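Local coordinates for protein putative adhesin (Komagataella phaffii, PDB 5FX8) that probably serves as a cell-surface adhesin in cell-cell interaction, the chain here being its N-terminal part with two cohesin-like domains, at residues C[56-67]-C[79-87]. Sequence-based numbering, arbitrary orientation.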
# COMPACT_ATOMS: atom_id res chain seq x y z
N PHE C 56 7.18 -68.10 2.27
CA PHE C 56 5.76 -68.26 2.00
C PHE C 56 5.00 -67.42 3.00
O PHE C 56 5.45 -67.26 4.13
CB PHE C 56 5.33 -69.71 2.14
CG PHE C 56 5.66 -70.54 0.96
CD1 PHE C 56 4.78 -70.64 -0.08
CD2 PHE C 56 6.84 -71.22 0.90
CE1 PHE C 56 5.06 -71.40 -1.15
CE2 PHE C 56 7.13 -71.96 -0.18
CZ PHE C 56 6.23 -72.06 -1.21
N VAL C 57 3.86 -66.86 2.58
CA VAL C 57 3.05 -66.02 3.45
C VAL C 57 1.72 -66.72 3.69
O VAL C 57 0.98 -67.02 2.76
CB VAL C 57 2.83 -64.62 2.87
CG1 VAL C 57 1.99 -63.78 3.83
CG2 VAL C 57 4.15 -63.97 2.58
N GLN C 58 1.39 -66.92 4.95
CA GLN C 58 0.26 -67.75 5.32
C GLN C 58 -0.93 -66.89 5.71
O GLN C 58 -0.85 -66.09 6.63
CB GLN C 58 0.68 -68.68 6.46
CG GLN C 58 1.58 -69.79 6.00
CD GLN C 58 2.52 -70.27 7.06
OE1 GLN C 58 2.49 -71.44 7.47
NE2 GLN C 58 3.39 -69.37 7.52
N TYR C 59 -2.04 -67.05 5.00
CA TYR C 59 -3.31 -66.54 5.48
C TYR C 59 -4.44 -67.44 4.99
O TYR C 59 -4.61 -67.64 3.79
CB TYR C 59 -3.56 -65.08 5.05
CG TYR C 59 -4.75 -64.50 5.79
CD1 TYR C 59 -4.64 -64.10 7.11
CD2 TYR C 59 -5.99 -64.44 5.19
CE1 TYR C 59 -5.73 -63.61 7.80
CE2 TYR C 59 -7.09 -63.95 5.87
CZ TYR C 59 -6.95 -63.54 7.18
OH TYR C 59 -8.01 -63.05 7.89
N PRO C 60 -5.25 -67.98 5.91
CA PRO C 60 -5.29 -67.81 7.37
C PRO C 60 -4.05 -68.34 8.07
O PRO C 60 -3.22 -68.99 7.45
CB PRO C 60 -6.51 -68.63 7.78
CG PRO C 60 -7.32 -68.73 6.59
CD PRO C 60 -6.42 -68.73 5.43
N ASP C 61 -3.95 -68.07 9.36
CA ASP C 61 -2.77 -68.48 10.12
C ASP C 61 -2.49 -69.98 10.01
O ASP C 61 -1.34 -70.40 10.21
CB ASP C 61 -2.98 -68.10 11.58
CG ASP C 61 -1.72 -67.63 12.23
OD1 ASP C 61 -0.82 -68.48 12.39
OD2 ASP C 61 -1.63 -66.44 12.59
N SER C 62 -3.49 -70.80 9.72
CA SER C 62 -3.38 -72.24 9.82
C SER C 62 -3.19 -72.94 8.49
O SER C 62 -2.98 -74.16 8.46
CB SER C 62 -4.61 -72.80 10.54
OG SER C 62 -5.81 -72.29 9.99
N VAL C 63 -3.26 -72.22 7.38
CA VAL C 63 -3.22 -72.81 6.05
C VAL C 63 -1.84 -72.62 5.46
O VAL C 63 -1.34 -71.50 5.37
CB VAL C 63 -4.29 -72.20 5.13
CG1 VAL C 63 -4.12 -72.74 3.74
CG2 VAL C 63 -5.66 -72.49 5.68
N ASP C 64 -1.24 -73.73 5.03
CA ASP C 64 0.08 -73.73 4.42
C ASP C 64 -0.09 -73.54 2.92
O ASP C 64 -0.64 -74.42 2.25
CB ASP C 64 0.78 -75.03 4.73
CG ASP C 64 2.17 -75.10 4.19
OD1 ASP C 64 2.48 -74.44 3.18
OD2 ASP C 64 2.95 -75.86 4.76
N PRO C 65 0.37 -72.42 2.35
CA PRO C 65 0.11 -72.16 0.94
C PRO C 65 0.99 -72.97 0.02
O PRO C 65 0.78 -72.95 -1.20
CB PRO C 65 0.42 -70.66 0.80
CG PRO C 65 1.39 -70.38 1.89
CD PRO C 65 1.08 -71.31 3.01
N SER C 66 1.94 -73.69 0.55
CA SER C 66 2.80 -74.46 -0.33
C SER C 66 2.26 -75.84 -0.64
O SER C 66 2.84 -76.54 -1.46
CB SER C 66 4.18 -74.59 0.27
OG SER C 66 4.12 -75.47 1.35
N VAL C 67 1.17 -76.25 -0.01
CA VAL C 67 0.67 -77.62 -0.12
C VAL C 67 -0.48 -77.63 -1.11
O VAL C 67 -1.58 -77.17 -0.83
CB VAL C 67 0.24 -78.17 1.24
CG1 VAL C 67 -0.15 -79.60 1.09
CG2 VAL C 67 1.37 -78.03 2.24
N LEU C 79 1.10 -83.65 -10.14
CA LEU C 79 1.99 -83.70 -8.99
C LEU C 79 1.36 -82.90 -7.87
O LEU C 79 0.41 -82.14 -8.07
CB LEU C 79 3.38 -83.17 -9.34
CG LEU C 79 3.48 -81.77 -9.93
CD1 LEU C 79 3.56 -80.75 -8.85
CD2 LEU C 79 4.72 -81.71 -10.76
N SER C 80 1.93 -83.06 -6.68
CA SER C 80 1.58 -82.26 -5.53
C SER C 80 2.87 -81.75 -4.91
O SER C 80 3.94 -82.32 -5.13
CB SER C 80 0.78 -83.07 -4.54
OG SER C 80 1.59 -84.09 -4.03
N THR C 81 2.78 -80.66 -4.15
CA THR C 81 3.94 -79.96 -3.63
C THR C 81 3.83 -79.84 -2.12
O THR C 81 2.73 -79.77 -1.57
CB THR C 81 4.10 -78.54 -4.23
OG1 THR C 81 2.87 -77.81 -4.09
CG2 THR C 81 4.49 -78.55 -5.68
N ALA C 82 4.96 -79.78 -1.45
CA ALA C 82 4.96 -79.44 -0.04
C ALA C 82 6.32 -78.81 0.25
O ALA C 82 7.30 -79.16 -0.39
CB ALA C 82 4.70 -80.67 0.83
N PHE C 83 6.35 -77.86 1.18
CA PHE C 83 7.57 -77.14 1.54
C PHE C 83 7.97 -77.53 2.95
O PHE C 83 7.13 -77.58 3.85
CB PHE C 83 7.36 -75.63 1.47
CG PHE C 83 8.60 -74.80 1.68
CD1 PHE C 83 9.64 -74.83 0.78
CD2 PHE C 83 8.69 -73.95 2.77
CE1 PHE C 83 10.75 -74.05 0.99
CE2 PHE C 83 9.80 -73.18 2.96
CZ PHE C 83 10.82 -73.24 2.08
N ASP C 84 9.24 -77.83 3.13
CA ASP C 84 9.80 -78.07 4.45
C ASP C 84 10.28 -76.73 4.99
O ASP C 84 11.23 -76.15 4.47
CB ASP C 84 10.92 -79.09 4.37
CG ASP C 84 11.42 -79.50 5.71
OD1 ASP C 84 11.09 -78.82 6.69
OD2 ASP C 84 12.16 -80.50 5.80
N TYR C 85 9.65 -76.25 6.06
CA TYR C 85 9.98 -74.96 6.63
C TYR C 85 11.23 -75.00 7.50
O TYR C 85 11.76 -73.93 7.81
CB TYR C 85 8.79 -74.45 7.44
CG TYR C 85 7.64 -73.97 6.58
CD1 TYR C 85 6.71 -74.87 6.06
CD2 TYR C 85 7.49 -72.62 6.26
CE1 TYR C 85 5.69 -74.45 5.28
CE2 TYR C 85 6.48 -72.19 5.49
CZ TYR C 85 5.57 -73.10 5.00
OH TYR C 85 4.54 -72.67 4.22
N ASP C 86 11.72 -76.18 7.86
CA ASP C 86 12.97 -76.35 8.60
C ASP C 86 14.18 -76.40 7.67
O ASP C 86 15.19 -75.75 7.94
CB ASP C 86 12.92 -77.62 9.45
CG ASP C 86 11.85 -77.57 10.53
OD1 ASP C 86 11.53 -76.47 11.03
OD2 ASP C 86 11.33 -78.65 10.89
N SER C 87 14.10 -77.16 6.59
CA SER C 87 15.23 -77.26 5.67
C SER C 87 15.12 -76.33 4.47
O SER C 87 16.11 -76.18 3.75
CB SER C 87 15.38 -78.69 5.18
OG SER C 87 14.19 -79.08 4.56
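A polar contact, in which the hydroxyls of Y85 and T81 donate to the D64 carboxylate and to the backbone carbonyl of S66, joins the loop 56-67, which leads from strand 54-55 into strand 68-72, to strand 77-84 and the turn after it. The Y85 hydroxyl donates to D64 OD1, OH to OD1 being 2.9 Å, and meets the carboxylate from above, 62° out of its plane. D64 OD1 also accepts from S66 OG at 2.7 Å on the syn side and from S66 N on the anti side; three donors grip this one oxygen, which probably limits rotation of the carboxylate. The bond from S66 N, two residues on, makes D64 the head of an Asx turn. The contact lies in the first cohesin-like domain, just where the loop enters strand 68-72, the antiparallel neighbour of 77-84. There T81 OG1 donates to S66 O at 2.9 Å, and V67 CA approaches T81 O at 3.3 Å in a CA-H...O contact. S66 OG, set between its backbone N and carbonyl carbon (chi1 72°), also accepts a weak hydrogen bond from F83 N. F56 CE2 sits over one face of the F83 ring, 3.7 Å from F83 CG, with the planes inclined at 51°; F110 of strand 101-114 meets F56 edge-to-face.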